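Local coordinates for EGF family domain-containing protein (Toxoplasma gondii, PDB 4Z80) that probably takes part in host-cell invasion, as an AMA-family surface protein that binds a RON2-type peptide at the parasite's moving junction, at residues Val400-Asp412 with Ala423-Glu435. Numbering follows the deposited sequence. Where two conformers were deposited one is given.
Sequences VRGYHWATFVATD and ARGKCFFYSTVPE. With SO4 (sulfate ion), chain J.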
# COMPACT_ATOMS: atom_id res chain seq x y z
N VAL A 400 7.84 8.91 -17.92
CA VAL A 400 6.40 8.74 -18.03
C VAL A 400 5.83 9.72 -19.05
O VAL A 400 6.37 10.81 -19.25
CB VAL A 400 5.69 8.90 -16.66
CG1 VAL A 400 6.17 7.84 -15.69
CG2 VAL A 400 5.89 10.29 -16.08
N ARG A 401 4.75 9.31 -19.70
CA ARG A 401 4.21 10.01 -20.87
C ARG A 401 2.73 10.35 -20.76
O ARG A 401 2.18 11.02 -21.63
CB ARG A 401 4.39 9.15 -22.12
CG ARG A 401 5.82 8.75 -22.48
CD ARG A 401 6.59 9.90 -23.12
NE ARG A 401 7.12 10.80 -22.10
CZ ARG A 401 7.67 11.98 -22.36
NH1 ARG A 401 8.12 12.71 -21.35
NH2 ARG A 401 7.76 12.43 -23.60
N GLY A 402 2.07 9.86 -19.71
CA GLY A 402 0.65 10.07 -19.55
C GLY A 402 -0.20 8.97 -20.17
O GLY A 402 -1.40 9.17 -20.39
N TYR A 403 0.40 7.83 -20.46
CA TYR A 403 -0.32 6.70 -21.06
C TYR A 403 -0.96 5.85 -19.97
O TYR A 403 -0.25 5.33 -19.11
CB TYR A 403 0.61 5.81 -21.89
CG TYR A 403 1.49 6.49 -22.92
CD1 TYR A 403 1.12 7.69 -23.51
CD2 TYR A 403 2.68 5.89 -23.32
CE1 TYR A 403 1.95 8.30 -24.46
CE2 TYR A 403 3.49 6.47 -24.26
CZ TYR A 403 3.13 7.67 -24.82
OH TYR A 403 3.99 8.22 -25.75
N HIS A 404 -2.28 5.68 -20.02
CA HIS A 404 -2.96 4.84 -19.02
C HIS A 404 -3.73 3.68 -19.62
O HIS A 404 -4.27 2.86 -18.87
CB HIS A 404 -3.91 5.69 -18.18
CG HIS A 404 -3.18 6.67 -17.32
ND1 HIS A 404 -2.36 6.27 -16.29
CD2 HIS A 404 -3.07 8.01 -17.41
CE1 HIS A 404 -1.81 7.34 -15.74
NE2 HIS A 404 -2.21 8.41 -16.41
N TRP A 405 -3.75 3.60 -20.95
CA TRP A 405 -4.48 2.56 -21.67
C TRP A 405 -3.60 2.09 -22.81
O TRP A 405 -2.99 2.92 -23.49
CB TRP A 405 -5.81 3.09 -22.21
CG TRP A 405 -6.61 3.82 -21.18
CD1 TRP A 405 -7.55 3.28 -20.35
CD2 TRP A 405 -6.51 5.21 -20.84
NE1 TRP A 405 -8.05 4.26 -19.51
CE2 TRP A 405 -7.43 5.45 -19.79
CE3 TRP A 405 -5.74 6.27 -21.31
CZ2 TRP A 405 -7.60 6.70 -19.23
CZ3 TRP A 405 -5.91 7.51 -20.75
CH2 TRP A 405 -6.82 7.73 -19.71
N ALA A 406 -3.54 0.78 -23.01
CA ALA A 406 -2.86 0.22 -24.16
C ALA A 406 -3.69 -0.90 -24.77
O ALA A 406 -4.38 -1.64 -24.06
CB ALA A 406 -1.49 -0.31 -23.79
N THR A 407 -3.60 -1.03 -26.09
CA THR A 407 -4.19 -2.15 -26.82
C THR A 407 -3.05 -2.94 -27.40
O THR A 407 -2.23 -2.39 -28.15
CB THR A 407 -5.13 -1.69 -27.96
OG1 THR A 407 -6.26 -1.00 -27.41
CG2 THR A 407 -5.62 -2.88 -28.80
N PHE A 408 -3.00 -4.22 -27.05
CA PHE A 408 -2.05 -5.15 -27.63
C PHE A 408 -2.71 -5.87 -28.79
O PHE A 408 -3.81 -6.39 -28.65
CB PHE A 408 -1.57 -6.15 -26.58
CG PHE A 408 -0.63 -7.18 -27.12
CD1 PHE A 408 0.71 -6.86 -27.32
CD2 PHE A 408 -1.06 -8.46 -27.41
CE1 PHE A 408 1.59 -7.80 -27.82
CE2 PHE A 408 -0.18 -9.41 -27.90
CZ PHE A 408 1.15 -9.08 -28.10
N VAL A 409 -2.04 -5.88 -29.94
CA VAL A 409 -2.53 -6.57 -31.12
C VAL A 409 -1.53 -7.66 -31.48
O VAL A 409 -0.43 -7.38 -31.95
CB VAL A 409 -2.72 -5.60 -32.30
CG1 VAL A 409 -3.31 -6.34 -33.52
CG2 VAL A 409 -3.61 -4.43 -31.89
N ALA A 410 -1.92 -8.91 -31.25
CA ALA A 410 -1.06 -10.05 -31.55
C ALA A 410 -0.93 -10.23 -33.05
O ALA A 410 -1.89 -9.99 -33.79
CB ALA A 410 -1.59 -11.32 -30.92
N THR A 411 0.25 -10.65 -33.49
CA THR A 411 0.48 -10.88 -34.91
C THR A 411 -0.49 -11.93 -35.44
O THR A 411 -1.16 -11.71 -36.45
CB THR A 411 1.93 -11.30 -35.16
OG1 THR A 411 2.80 -10.25 -34.73
CG2 THR A 411 2.17 -11.56 -36.65
N ASP A 412 -0.58 -13.08 -34.76
CA ASP A 412 -1.50 -14.14 -35.17
C ASP A 412 -1.84 -15.11 -34.04
O ASP A 412 -1.69 -16.32 -34.17
CB ASP A 412 -0.92 -14.92 -36.36
CG ASP A 412 0.47 -15.47 -36.07
OD1 ASP A 412 0.83 -15.63 -34.88
OD2 ASP A 412 1.19 -15.77 -37.05
N ALA A 423 2.62 -14.93 -27.22
CA ALA A 423 2.41 -14.25 -28.49
C ALA A 423 3.18 -12.94 -28.55
O ALA A 423 3.30 -12.25 -27.54
CB ALA A 423 0.94 -13.98 -28.70
N ARG A 424 3.69 -12.61 -29.73
CA ARG A 424 4.27 -11.30 -29.95
C ARG A 424 3.35 -10.48 -30.85
O ARG A 424 2.51 -11.02 -31.58
CB ARG A 424 5.68 -11.42 -30.54
CG ARG A 424 6.66 -12.10 -29.57
CD ARG A 424 8.05 -11.48 -29.59
NE ARG A 424 8.84 -11.93 -28.44
CZ ARG A 424 9.39 -11.14 -27.52
NH1 ARG A 424 9.28 -9.81 -27.59
NH2 ARG A 424 10.08 -11.68 -26.53
N GLY A 425 3.50 -9.17 -30.77
CA GLY A 425 2.67 -8.26 -31.52
C GLY A 425 3.03 -6.82 -31.22
O GLY A 425 4.15 -6.52 -30.81
N LYS A 426 2.06 -5.94 -31.43
CA LYS A 426 2.27 -4.51 -31.34
C LYS A 426 1.48 -3.92 -30.18
O LYS A 426 0.30 -4.24 -30.01
CB LYS A 426 1.87 -3.85 -32.65
CG LYS A 426 2.54 -2.54 -32.93
CD LYS A 426 2.34 -2.15 -34.38
CE LYS A 426 3.26 -1.04 -34.82
NZ LYS A 426 4.04 -1.48 -36.02
N CYS A 427 2.13 -3.08 -29.38
CA CYS A 427 1.48 -2.32 -28.31
C CYS A 427 1.17 -0.92 -28.74
O CYS A 427 2.06 -0.21 -29.18
CB CYS A 427 2.36 -2.20 -27.08
SG CYS A 427 3.32 -3.61 -26.67
N PHE A 428 -0.09 -0.51 -28.60
CA PHE A 428 -0.50 0.85 -28.90
C PHE A 428 -0.85 1.58 -27.62
O PHE A 428 -1.68 1.11 -26.86
CB PHE A 428 -1.69 0.87 -29.86
CG PHE A 428 -1.38 0.29 -31.20
CD1 PHE A 428 -0.85 1.07 -32.21
CD2 PHE A 428 -1.61 -1.05 -31.46
CE1 PHE A 428 -0.56 0.53 -33.44
CE2 PHE A 428 -1.33 -1.59 -32.69
CZ PHE A 428 -0.80 -0.80 -33.68
N PHE A 429 -0.21 2.72 -27.38
CA PHE A 429 -0.38 3.46 -26.13
C PHE A 429 -1.26 4.69 -26.33
O PHE A 429 -1.13 5.41 -27.33
CB PHE A 429 0.99 3.90 -25.58
CG PHE A 429 1.93 2.77 -25.27
CD1 PHE A 429 1.77 2.01 -24.13
CD2 PHE A 429 3.00 2.49 -26.10
CE1 PHE A 429 2.64 0.98 -23.83
CE2 PHE A 429 3.87 1.46 -25.82
CZ PHE A 429 3.69 0.70 -24.67
N TYR A 430 -2.13 4.94 -25.36
CA TYR A 430 -3.10 6.02 -25.43
C TYR A 430 -3.10 6.92 -24.21
O TYR A 430 -2.87 6.45 -23.09
CB TYR A 430 -4.51 5.45 -25.59
CG TYR A 430 -4.66 4.46 -26.72
CD1 TYR A 430 -4.70 4.87 -28.04
CD2 TYR A 430 -4.80 3.10 -26.45
CE1 TYR A 430 -4.85 3.96 -29.06
CE2 TYR A 430 -4.94 2.18 -27.46
CZ TYR A 430 -4.98 2.61 -28.77
OH TYR A 430 -5.13 1.69 -29.77
N SER A 431 -3.41 8.20 -24.42
CA SER A 431 -3.65 9.14 -23.33
C SER A 431 -5.07 9.70 -23.35
O SER A 431 -5.39 10.61 -22.59
CB SER A 431 -2.64 10.29 -23.39
OG SER A 431 -2.79 11.04 -24.58
N THR A 432 -5.92 9.12 -24.20
CA THR A 432 -7.33 9.50 -24.35
C THR A 432 -8.21 8.65 -23.45
O THR A 432 -8.00 7.44 -23.38
CB THR A 432 -7.81 9.33 -25.80
OG1 THR A 432 -6.98 10.10 -26.69
CG2 THR A 432 -9.27 9.76 -25.96
N VAL A 433 -9.18 9.26 -22.78
CA VAL A 433 -10.11 8.53 -21.93
C VAL A 433 -11.05 7.69 -22.81
O VAL A 433 -11.72 8.24 -23.69
CB VAL A 433 -10.93 9.49 -21.06
CG1 VAL A 433 -12.03 8.76 -20.30
CG2 VAL A 433 -10.01 10.20 -20.08
N PRO A 434 -11.12 6.37 -22.57
CA PRO A 434 -11.95 5.52 -23.42
C PRO A 434 -13.45 5.58 -23.09
O PRO A 434 -13.82 5.82 -21.94
CB PRO A 434 -11.40 4.12 -23.16
CG PRO A 434 -10.93 4.18 -21.74
CD PRO A 434 -10.37 5.58 -21.57
N GLU A 435 -14.28 5.34 -24.10
CA GLU A 435 -15.73 5.42 -23.95
C GLU A 435 -16.42 4.12 -24.35
O GLU A 435 -17.60 3.94 -24.08
CB GLU A 435 -16.30 6.55 -24.80
CG GLU A 435 -15.71 7.91 -24.51
CD GLU A 435 -16.03 8.93 -25.58
OE1 GLU A 435 -16.73 8.58 -26.56
OE2 GLU A 435 -15.57 10.08 -25.46
S SO4 J . 9.76 15.52 -23.16
O1 SO4 J . 9.88 16.96 -22.94
O2 SO4 J . 8.47 15.24 -23.79
O3 SO4 J . 9.85 14.84 -21.86
O4 SO4 J . 10.82 15.06 -24.05
O HOH W 1 -7.51 0.41 -29.39
O HOH W 2 0.99 -13.39 -32.27
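The carbonyl oxygen of R424 takes two hydrogen bonds: T411 N donates to it over 3.0 Å along an almost straight line (177°), and a water that donates to it also accepts from D412 N. Ladder bonds follow between V409 and K426 and between T407 and F428, with F428 N 2.9 Å from T407 O. G425 suits its place beside A410, because a side chain there would run into V409 O and the A410 backbone. F408, its CG anti to the backbone N (chi1 178°), brings CZ to 3.6 Å from G425 N, against the bare glycine backbone. These antiparallel strands are the central pair of a four-stranded sheet in this PAN-type protein, flanked by 371-377 and 443-447; C427, disulfide-bonded to C381, ties the sheet to helix 378-387. On that helix side, F429 CB sits over one face of the Y403 ring, 3.5 Å from Y403 CD2. Across the sheet, a water bridges T407 OG1 and Y430 OH, each 2.7 Å away. Rigid P434 brings CD over the five-membered ring of W405, 3.4 Å from W405 NE1, a CH-pi contact suited to a broad indole, while that NE1 bonds to F19 O.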